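Local coordinates for beta-1,4-galactanase (Humicola insolens, PDB 1HJQ), which hydrolyses (1->4)-beta-D-galactosidic linkages in type I arabinogalactans, as a family 53 glycoside hydrolase of clan GH-A, at residues A[110-113]-A[114-118]; A[182-185]-A[186-189]; A[200-203]-A[204-207]. All coordinates share one frame; numbering follows the deposited sequence.

Contact 1: A[110-113]-A[114-118]; sequences YNYT and LDSMN. With NAG (2-acetamido-2-deoxy-beta-D-glucopyranose), chain B.
Leu114, Asp115, Ser116 and Met117 each give their backbone N-H to the carbonyl four residues back, from Tyr110 to Thr113, the repeat of an alpha-helix; Asp115 N to Asn111 O, at 2.8 Å and 172°, is among the straightest. Tyr112 O carries a second bond as well. The hydroxyl of Ser116 turns back on its own helix, with OG anti to its carbonyl carbon (chi1 -68°), and donates to Tyr112 O at 2.8 Å, reaching the opposite face of that carbonyl from Ser116 N. The same OG lies over one face of the Tyr112 ring, toward the rim, 3.5 Å from Tyr112 CE1. Apolar contact comes from Tyr110 and Leu114, which run side by side and point the same way, Leu114 CD2 3.7 Å from Tyr110 CE1; Tyr110 OH bonds to Asp166. The covalent link is N-glycosylation: Asn111 ND2 is joined to C1 of the N-acetylglucosamine at 1.5 Å. The turn belongs to helix 102-123 of the TIM barrel, whose inner side, through Thr113, Ser116 and Met117, rests on Phe80 of strand 75-80, while Met117 also touches Ser167 and Leu169 in the loop after helix 150-165.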
ATOM      1  N   TYR A 110       1.580   1.708  20.294  1.00 21.40           N
ATOM      2  CA  TYR A 110       0.691   2.842  20.504  1.00 21.81           C
ATOM      3  C   TYR A 110       1.469   4.156  20.555  1.00 22.34           C
ATOM      4  O   TYR A 110       1.144   5.094  19.821  1.00 22.99           O
ATOM      5  CB  TYR A 110      -0.111   2.661  21.797  1.00 22.13           C
ATOM      6  CG  TYR A 110      -0.873   3.898  22.231  1.00 22.29           C
ATOM      7  CD1 TYR A 110      -0.298   4.839  23.084  1.00 23.50           C
ATOM      8  CD2 TYR A 110      -2.165   4.141  21.767  1.00 24.05           C
ATOM      9  CE1 TYR A 110      -0.994   5.992  23.467  1.00 23.65           C
ATOM     10  CE2 TYR A 110      -2.869   5.290  22.141  1.00 23.79           C
ATOM     11  CZ  TYR A 110      -2.280   6.210  22.989  1.00 23.98           C
ATOM     12  OH  TYR A 110      -2.980   7.339  23.353  1.00 23.59           O
ATOM     13  N   ASN A 111       2.488   4.236  21.413  1.00 21.62           N
ATOM     14  CA  ASN A 111       3.275   5.465  21.507  1.00 21.76           C
ATOM     15  C   ASN A 111       3.861   5.811  20.147  1.00 20.49           C
ATOM     16  O   ASN A 111       3.805   6.962  19.707  1.00 19.91           O
ATOM     17  CB  ASN A 111       4.431   5.329  22.500  1.00 24.11           C
ATOM     18  CG  ASN A 111       3.969   5.118  23.923  1.00 27.38           C
ATOM     19  OD1 ASN A 111       2.835   5.444  24.278  1.00 28.10           O
ATOM     20  ND2 ASN A 111       4.868   4.586  24.747  1.00 30.05           N
ATOM     21  N   TYR A 112       4.422   4.803  19.487  1.00 19.10           N
ATOM     22  CA  TYR A 112       5.039   4.992  18.185  1.00 17.72           C
ATOM     23  C   TYR A 112       4.068   5.578  17.175  1.00 17.25           C
ATOM     24  O   TYR A 112       4.349   6.613  16.564  1.00 16.30           O
ATOM     25  CB  TYR A 112       5.594   3.667  17.649  1.00 17.25           C
ATOM     26  CG  TYR A 112       6.053   3.764  16.210  1.00 15.84           C
ATOM     27  CD1 TYR A 112       7.182   4.504  15.868  1.00 16.00           C
ATOM     28  CD2 TYR A 112       5.315   3.184  15.186  1.00 15.34           C
ATOM     29  CE1 TYR A 112       7.562   4.668  14.539  1.00 15.83           C
ATOM     30  CE2 TYR A 112       5.683   3.341  13.855  1.00 15.72           C
ATOM     31  CZ  TYR A 112       6.806   4.084  13.538  1.00 15.85           C
ATOM     32  OH  TYR A 112       7.170   4.242  12.222  1.00 16.16           O
ATOM     33  N   THR A 113       2.933   4.909  16.996  1.00 17.10           N
ATOM     34  CA  THR A 113       1.924   5.362  16.052  1.00 16.76           C
ATOM     35  C   THR A 113       1.431   6.738  16.458  1.00 17.13           C
ATOM     36  O   THR A 113       1.349   7.643  15.629  1.00 17.46           O
ATOM     37  CB  THR A 113       0.732   4.400  16.001  1.00 17.05           C
ATOM     38  OG1 THR A 113       1.190   3.091  15.645  1.00 16.01           O
ATOM     39  CG2 THR A 113      -0.288   4.872  14.970  1.00 16.87           C
ATOM     40  N   LEU A 114       1.118   6.893  17.742  1.00 17.81           N
ATOM     41  CA  LEU A 114       0.638   8.165  18.280  1.00 17.54           C
ATOM     42  C   LEU A 114       1.584   9.307  17.919  1.00 17.45           C
ATOM     43  O   LEU A 114       1.190  10.273  17.272  1.00 16.90           O
ATOM     44  CB  LEU A 114       0.510   8.082  19.802  1.00 16.86           C
ATOM     45  CG  LEU A 114       0.094   9.388  20.489  1.00 17.43           C
ATOM     46  CD1 LEU A 114      -1.308   9.779  20.040  1.00 16.82           C
ATOM     47  CD2 LEU A 114       0.151   9.215  21.999  1.00 15.80           C
ATOM     48  N   ASP A 115       2.834   9.189  18.346  1.00 17.84           N
ATOM     49  CA  ASP A 115       3.822  10.214  18.067  1.00 18.33           C
ATOM     50  C   ASP A 115       3.998  10.436  16.574  1.00 17.94           C
ATOM     51  O   ASP A 115       4.094  11.576  16.126  1.00 17.31           O
ATOM     52  CB  ASP A 115       5.157   9.844  18.707  1.00 19.57           C
ATOM     53  CG  ASP A 115       5.078   9.806  20.225  1.00 21.80           C
ATOM     54  OD1 ASP A 115       3.978  10.048  20.768  1.00 21.07           O
ATOM     55  OD2 ASP A 115       6.111   9.531  20.878  1.00 23.76           O
ATOM     56  N   SER A 116       4.025   9.353  15.806  1.00 17.60           N
ATOM     57  CA  SER A 116       4.190   9.464  14.364  1.00 18.08           C
ATOM     58  C   SER A 116       3.062  10.273  13.724  1.00 19.01           C
ATOM     59  O   SER A 116       3.311  11.186  12.934  1.00 18.48           O
ATOM     60  CB  SER A 116       4.246   8.079  13.723  1.00 18.26           C
ATOM     61  OG  SER A 116       5.424   7.384  14.079  1.00 18.42           O
ATOM     62  N   MET A 117       1.821   9.934  14.049  1.00 19.75           N
ATOM     63  CA  MET A 117       0.693  10.659  13.485  1.00 20.66           C
ATOM     64  C   MET A 117       0.728  12.120  13.920  1.00 21.58           C
ATOM     65  O   MET A 117       0.472  13.024  13.121  1.00 20.75           O
ATOM     66  CB  MET A 117      -0.615  10.001  13.908  1.00 20.14           C
ATOM     67  CG  MET A 117      -0.837   8.626  13.284  1.00 19.85           C
ATOM     68  SD  MET A 117      -1.246   8.669  11.514  1.00 21.45           S
ATOM     69  CE  MET A 117       0.395   8.724  10.780  1.00 21.69           C
ATOM     70  N   ASN A 118       1.062  12.356  15.184  1.00 23.06           N
ATOM     71  CA  ASN A 118       1.133  13.722  15.687  1.00 24.44           C
ATOM     72  C   ASN A 118       2.236  14.482  14.968  1.00 25.01           C
ATOM     73  O   ASN A 118       2.221  15.710  14.888  1.00 25.54           O
ATOM     74  CB  ASN A 118       1.382  13.736  17.197  1.00 23.88           C
ATOM     75  CG  ASN A 118       0.113  13.537  17.994  1.00 25.13           C
ATOM     76  OD1 ASN A 118      -0.931  14.092  17.659  1.00 25.27           O
ATOM     77  ND2 ASN A 118       0.196  12.756  19.067  1.00 26.60           N
TER
HETATM   78  C1  NAG B 601       4.757   4.775  26.181  1.00 32.63           C
HETATM   79  C2  NAG B 601       5.914   4.062  26.902  1.00 33.50           C
HETATM   80  C3  NAG B 601       5.802   4.285  28.422  1.00 34.06           C
HETATM   81  C4  NAG B 601       5.705   5.785  28.727  1.00 34.13           C
HETATM   82  C5  NAG B 601       4.525   6.366  27.949  1.00 34.88           C
HETATM   83  C6  NAG B 601       4.294   7.847  28.195  1.00 34.66           C
HETATM   84  C7  NAG B 601       6.965   2.005  26.210  1.00 35.33           C
HETATM   85  C8  NAG B 601       7.221   0.635  26.815  1.00 35.46           C
HETATM   86  N2  NAG B 601       5.867   2.646  26.597  1.00 34.22           N
HETATM   87  O3  NAG B 601       6.932   3.732  29.079  1.00 33.78           O
HETATM   88  O4  NAG B 601       5.521   5.996  30.122  1.00 35.02           O
HETATM   89  O5  NAG B 601       4.734   6.170  26.529  1.00 33.03           O
HETATM   90  O6  NAG B 601       4.605   8.616  27.047  1.00 37.27           O
HETATM   91  O7  NAG B 601       7.763   2.477  25.402  1.00 36.67           O

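Contact 2: A[182-185]-A[186-189]; sequences GWNW and DTQN
The backbone turns from loop into helix at Asn184, whose carbonyl accepts from Gln188 N at 3.2 Å in a nearly straight bond, followed one residue on by Asn189 N to Trp185 O at 2.8 Å. Asn184 is the N-cap: with CG anti to its backbone N (chi1 -168°), its side chain swings over the start of the helix and OD1 accepts from Thr187 N at 3.0 Å. That N-H arrives well above the amide plane, 50° out of it, and gives a weak second bond to Asn184 O. One turn on from Trp185, Asn189 lies over a face of its indole. Asn189 CB makes a CH-pi contact 3.6 Å from the centroid of the six-membered ring, and the amide is turned only 14° from the ring plane, with CG 3.5 Å from Trp185 CZ2. Gln188, bent at chi2, folds back toward the loop and brings NE2 to 3.3 Å from Gly182 CA; the same NE2 donates to the carbonyl of Asp180. The cap thus joins the loop leaving strand 174-179 to helix 185-198, and helix 223-237 packs alongside, Asn232 and Met233 touching Trp185, Ser229 touching Gln188 and Trp237 touching Asn189.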
ATOM      1  N   GLY A 182      -5.372 -10.438  -2.063  1.00 16.68           N
ATOM      2  CA  GLY A 182      -6.770 -10.065  -1.980  1.00 16.01           C
ATOM      3  C   GLY A 182      -7.675 -10.941  -2.811  1.00 16.68           C
ATOM      4  O   GLY A 182      -8.884 -10.959  -2.594  1.00 17.05           O
ATOM      5  N   TRP A 183      -7.101 -11.665  -3.769  1.00 17.83           N
ATOM      6  CA  TRP A 183      -7.881 -12.560  -4.626  1.00 17.69           C
ATOM      7  C   TRP A 183      -8.266 -13.821  -3.865  1.00 18.07           C
ATOM      8  O   TRP A 183      -9.255 -14.466  -4.187  1.00 19.79           O
ATOM      9  CB  TRP A 183      -7.094 -12.957  -5.889  1.00 17.08           C
ATOM     10  CG  TRP A 183      -5.760 -13.597  -5.620  1.00 15.88           C
ATOM     11  CD1 TRP A 183      -4.553 -12.972  -5.575  1.00 15.93           C
ATOM     12  CD2 TRP A 183      -5.512 -14.971  -5.293  1.00 15.74           C
ATOM     13  NE1 TRP A 183      -3.564 -13.866  -5.239  1.00 15.45           N
ATOM     14  CE2 TRP A 183      -4.125 -15.102  -5.059  1.00 15.61           C
ATOM     15  CE3 TRP A 183      -6.329 -16.105  -5.170  1.00 16.15           C
ATOM     16  CZ2 TRP A 183      -3.531 -16.323  -4.708  1.00 14.85           C
ATOM     17  CZ3 TRP A 183      -5.736 -17.325  -4.819  1.00 15.34           C
ATOM     18  CH2 TRP A 183      -4.350 -17.418  -4.592  1.00 14.88           C
ATOM     19  N   ASN A 184      -7.482 -14.179  -2.859  1.00 18.26           N
ATOM     20  CA  ASN A 184      -7.769 -15.372  -2.076  1.00 19.41           C
ATOM     21  C   ASN A 184      -8.740 -15.061  -0.934  1.00 20.09           C
ATOM     22  O   ASN A 184      -8.331 -14.566   0.119  1.00 20.48           O
ATOM     23  CB  ASN A 184      -6.480 -15.942  -1.502  1.00 19.32           C
ATOM     24  CG  ASN A 184      -6.675 -17.318  -0.929  1.00 19.04           C
ATOM     25  OD1 ASN A 184      -7.672 -17.582  -0.255  1.00 18.54           O
ATOM     26  ND2 ASN A 184      -5.727 -18.208  -1.190  1.00 17.55           N
ATOM     27  N   TRP A 185     -10.017 -15.370  -1.136  1.00 19.76           N
ATOM     28  CA  TRP A 185     -11.032 -15.095  -0.133  1.00 19.39           C
ATOM     29  C   TRP A 185     -10.886 -15.894   1.165  1.00 19.76           C
ATOM     30  O   TRP A 185     -11.140 -15.365   2.250  1.00 19.10           O
ATOM     31  CB  TRP A 185     -12.422 -15.320  -0.735  1.00 20.55           C
ATOM     32  CG  TRP A 185     -13.505 -15.515   0.290  1.00 21.63           C
ATOM     33  CD1 TRP A 185     -14.240 -16.648   0.497  1.00 21.34           C
ATOM     34  CD2 TRP A 185     -13.937 -14.569   1.279  1.00 22.54           C
ATOM     35  NE1 TRP A 185     -15.103 -16.469   1.554  1.00 22.59           N
ATOM     36  CE2 TRP A 185     -14.938 -15.205   2.055  1.00 22.86           C
ATOM     37  CE3 TRP A 185     -13.576 -13.249   1.588  1.00 22.11           C
ATOM     38  CZ2 TRP A 185     -15.581 -14.563   3.125  1.00 22.71           C
ATOM     39  CZ3 TRP A 185     -14.217 -12.608   2.653  1.00 22.20           C
ATOM     40  CH2 TRP A 185     -15.209 -13.268   3.408  1.00 22.17           C
ATOM     41  N   ASP A 186     -10.491 -17.162   1.062  1.00 19.15           N
ATOM     42  CA  ASP A 186     -10.328 -17.981   2.253  1.00 19.30           C
ATOM     43  C   ASP A 186      -9.300 -17.345   3.176  1.00 19.68           C
ATOM     44  O   ASP A 186      -9.457 -17.384   4.399  1.00 20.33           O
ATOM     45  CB  ASP A 186      -9.886 -19.400   1.897  1.00 19.96           C
ATOM     46  CG  ASP A 186     -10.922 -20.146   1.066  1.00 20.75           C
ATOM     47  OD1 ASP A 186     -12.135 -19.980   1.337  1.00 19.20           O
ATOM     48  OD2 ASP A 186     -10.517 -20.901   0.149  1.00 21.56           O
ATOM     49  N   THR A 187      -8.252 -16.758   2.597  1.00 19.43           N
ATOM     50  CA  THR A 187      -7.227 -16.105   3.402  1.00 19.25           C
ATOM     51  C   THR A 187      -7.856 -14.877   4.081  1.00 19.70           C
ATOM     52  O   THR A 187      -7.812 -14.734   5.296  1.00 19.71           O
ATOM     53  CB  THR A 187      -6.042 -15.616   2.543  1.00 19.70           C
ATOM     54  OG1 THR A 187      -5.539 -16.677   1.720  1.00 18.07           O
ATOM     55  CG2 THR A 187      -4.918 -15.128   3.452  1.00 18.18           C
ATOM     56  N   GLN A 188      -8.452 -14.002   3.278  1.00 19.81           N
ATOM     57  CA  GLN A 188      -9.103 -12.789   3.803  1.00 19.59           C
ATOM     58  C   GLN A 188     -10.127 -13.089   4.903  1.00 19.16           C
ATOM     59  O   GLN A 188     -10.265 -12.320   5.868  1.00 19.95           O
ATOM     60  CB  GLN A 188      -9.839 -12.045   2.710  1.00 19.81           C
ATOM     61  CG  GLN A 188      -8.994 -11.610   1.495  1.00 21.64           C
ATOM     62  CD  GLN A 188      -7.705 -10.877   1.857  1.00 22.34           C
ATOM     63  OE1 GLN A 188      -7.661 -10.028   2.767  1.00 22.44           O
ATOM     64  NE2 GLN A 188      -6.653 -11.181   1.110  1.00 21.77           N
ATOM     65  N   ASN A 189     -10.840 -14.210   4.736  1.00 18.90           N
ATOM     66  CA  ASN A 189     -11.885 -14.676   5.655  1.00 18.72           C
ATOM     67  C   ASN A 189     -11.254 -15.262   6.917  1.00 18.62           C
ATOM     68  O   ASN A 189     -11.635 -14.874   8.018  1.00 18.58           O
ATOM     69  CB  ASN A 189     -12.799 -15.720   4.952  1.00 19.01           C
ATOM     70  CG  ASN A 189     -14.000 -16.131   5.812  1.00 19.86           C
ATOM     71  OD1 ASN A 189     -14.328 -15.449   6.784  1.00 18.95           O
ATOM     72  ND2 ASN A 189     -14.671 -17.231   5.444  1.00 20.01           N
TER

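Contact 3: A[200-203]-A[204-207]; sequences PFEM and SDFD
Asp205 OD2 takes the backbone N-H of Glu202 at 2.6 Å, on the anti side of the carboxylate and 34° out of its plane, and bonds to His158 ND1; OD1 bonds to Trp162 NE1. Three partners therefore fix the carboxylate's rotation. A return bond runs from Asp205 N to Glu202 O at 2.9 Å, the donor standing well above the carbonyl plane; with the first bond it closes the turn in the loop from helix 185-198 to strand 208-212, packed on helix 150-165. Asp205 CB sits 3.6 Å from CE1 of Phe201, the two side chains running antiparallel past each other. Phe201 CZ meets Phe206 CD1 at 3.7 Å, and the two phenyl planes, 21° apart, are so far displaced, centroids 5.1 Å apart, that little of one ring lies over the other. Phe206 gets there with CG wedged between its backbone N and carbonyl carbon (chi1 71°), the edge of its ring facing Glu202 O. An alanine in place of Phe201 would take away the ring that both Asp205 CB and Phe206 lean on, and would probably open a gap toward Val177 and Leu157. Lys239 NZ bonds to Met203 O and Phe206 O and makes a cation-pi contact with Phe206. Glu202 OE2, 4.6 Å from Asp205 OD2, would tend to disfavour ionised Asp205, which the N-H of Glu202 and the bonds to His158 and Trp162 probably offset.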
ATOM      1  N   PRO A 200     -10.284  -7.756  21.500  1.00 16.23           N
ATOM      2  CA  PRO A 200      -9.526  -6.506  21.595  1.00 15.81           C
ATOM      3  C   PRO A 200      -9.637  -5.599  20.365  1.00 16.79           C
ATOM      4  O   PRO A 200      -9.808  -4.385  20.501  1.00 15.83           O
ATOM      5  CB  PRO A 200      -8.106  -6.996  21.836  1.00 16.94           C
ATOM      6  CG  PRO A 200      -8.323  -8.258  22.609  1.00 15.81           C
ATOM      7  CD  PRO A 200      -9.418  -8.907  21.812  1.00 15.77           C
ATOM      8  N   PHE A 201      -9.534  -6.177  19.168  1.00 17.55           N
ATOM      9  CA  PHE A 201      -9.648  -5.386  17.944  1.00 18.80           C
ATOM     10  C   PHE A 201     -11.112  -5.362  17.536  1.00 20.21           C
ATOM     11  O   PHE A 201     -11.644  -6.356  17.049  1.00 20.72           O
ATOM     12  CB  PHE A 201      -8.810  -5.998  16.825  1.00 18.28           C
ATOM     13  CG  PHE A 201      -8.635  -5.094  15.638  1.00 16.92           C
ATOM     14  CD1 PHE A 201      -8.206  -3.784  15.808  1.00 16.28           C
ATOM     15  CD2 PHE A 201      -8.852  -5.566  14.351  1.00 17.22           C
ATOM     16  CE1 PHE A 201      -7.991  -2.960  14.718  1.00 16.93           C
ATOM     17  CE2 PHE A 201      -8.638  -4.747  13.244  1.00 17.36           C
ATOM     18  CZ  PHE A 201      -8.205  -3.441  13.429  1.00 16.91           C
ATOM     19  N   GLU A 202     -11.754  -4.218  17.731  1.00 21.77           N
ATOM     20  CA  GLU A 202     -13.169  -4.079  17.437  1.00 23.48           C
ATOM     21  C   GLU A 202     -13.503  -3.591  16.043  1.00 23.78           C
ATOM     22  O   GLU A 202     -12.676  -2.993  15.359  1.00 24.42           O
ATOM     23  CB  GLU A 202     -13.809  -3.140  18.450  1.00 26.12           C
ATOM     24  CG  GLU A 202     -13.404  -3.418  19.883  1.00 30.59           C
ATOM     25  CD  GLU A 202     -14.241  -2.636  20.877  1.00 32.81           C
ATOM     26  OE1 GLU A 202     -15.466  -2.889  20.943  1.00 34.74           O
ATOM     27  OE2 GLU A 202     -13.678  -1.771  21.583  1.00 33.54           O
ATOM     28  N   MET A 203     -14.742  -3.838  15.639  1.00 24.01           N
ATOM     29  CA  MET A 203     -15.214  -3.422  14.333  1.00 24.29           C
ATOM     30  C   MET A 203     -15.104  -1.914  14.149  1.00 23.67           C
ATOM     31  O   MET A 203     -14.881  -1.439  13.038  1.00 23.84           O
ATOM     32  CB  MET A 203     -16.663  -3.861  14.136  1.00 25.36           C
ATOM     33  CG  MET A 203     -16.832  -5.357  14.031  1.00 28.41           C
ATOM     34  SD  MET A 203     -15.811  -6.042  12.719  1.00 30.93           S
ATOM     35  CE  MET A 203     -16.659  -5.361  11.289  1.00 30.19           C
ATOM     36  N   SER A 204     -15.249  -1.161  15.231  1.00 22.76           N
ATOM     37  CA  SER A 204     -15.167   0.292  15.135  1.00 22.44           C
ATOM     38  C   SER A 204     -13.728   0.810  15.184  1.00 22.47           C
ATOM     39  O   SER A 204     -13.506   2.019  15.114  1.00 21.98           O
ATOM     40  CB  SER A 204     -15.993   0.948  16.249  1.00 21.91           C
ATOM     41  OG  SER A 204     -15.537   0.571  17.537  1.00 21.87           O
ATOM     42  N   ASP A 205     -12.759  -0.100  15.301  1.00 21.78           N
ATOM     43  CA  ASP A 205     -11.351   0.292  15.356  1.00 21.21           C
ATOM     44  C   ASP A 205     -10.730   0.551  13.993  1.00 20.58           C
ATOM     45  O   ASP A 205      -9.680   1.183  13.909  1.00 20.72           O
ATOM     46  CB  ASP A 205     -10.500  -0.763  16.082  1.00 21.37           C
ATOM     47  CG  ASP A 205     -10.724  -0.770  17.582  1.00 20.84           C
ATOM     48  OD1 ASP A 205     -10.960   0.314  18.159  1.00 21.01           O
ATOM     49  OD2 ASP A 205     -10.646  -1.858  18.185  1.00 20.82           O
ATOM     50  N   PHE A 206     -11.347   0.052  12.926  1.00 20.21           N
ATOM     51  CA  PHE A 206     -10.801   0.299  11.598  1.00 20.32           C
ATOM     52  C   PHE A 206     -11.875   0.623  10.585  1.00 19.93           C
ATOM     53  O   PHE A 206     -13.048   0.354  10.806  1.00 20.21           O
ATOM     54  CB  PHE A 206      -9.934  -0.872  11.115  1.00 20.64           C
ATOM     55  CG  PHE A 206     -10.694  -2.114  10.774  1.00 21.00           C
ATOM     56  CD1 PHE A 206     -11.390  -2.816  11.748  1.00 21.87           C
ATOM     57  CD2 PHE A 206     -10.640  -2.633   9.484  1.00 20.82           C
ATOM     58  CE1 PHE A 206     -12.016  -4.027  11.442  1.00 21.47           C
ATOM     59  CE2 PHE A 206     -11.259  -3.832   9.171  1.00 20.12           C
ATOM     60  CZ  PHE A 206     -11.946  -4.532  10.153  1.00 20.84           C
ATOM     61  N   ASP A 207     -11.465   1.205   9.467  1.00 20.11           N
ATOM     62  CA  ASP A 207     -12.415   1.620   8.444  1.00 20.12           C
ATOM     63  C   ASP A 207     -12.206   0.988   7.081  1.00 19.75           C
ATOM     64  O   ASP A 207     -13.149   0.840   6.305  1.00 20.15           O
ATOM     65  CB  ASP A 207     -12.349   3.139   8.297  1.00 20.05           C
ATOM     66  CG  ASP A 207     -12.321   3.846   9.638  1.00 20.27           C
ATOM     67  OD1 ASP A 207     -13.306   3.725  10.393  1.00 20.95           O
ATOM     68  OD2 ASP A 207     -11.312   4.514   9.940  1.00 19.25           O
TER

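From the N terminus, the contacts come in series, and none nests or crosses. Contact 1 closes no loop, being one stretch of the barrel's outer helix 102-123, which follows strand 75-80 and precedes strand 129-132. Contacts 2 and 3 sit at the two ends of helix 185-198: contact 2 closes the loop that enters it from strand 174-179, while contact 3 forms the turn that leaves it for strand 208-212, together framing one beta-alpha-beta crossover. Their nearest atoms are about 9 Å apart. Contact 1 lies about 10 Å from contact 3 and about 20 Å from contact 2, nearest atoms again. Helix 150-165, which contact 3 touches, lies between contacts 1 and 2 in sequence.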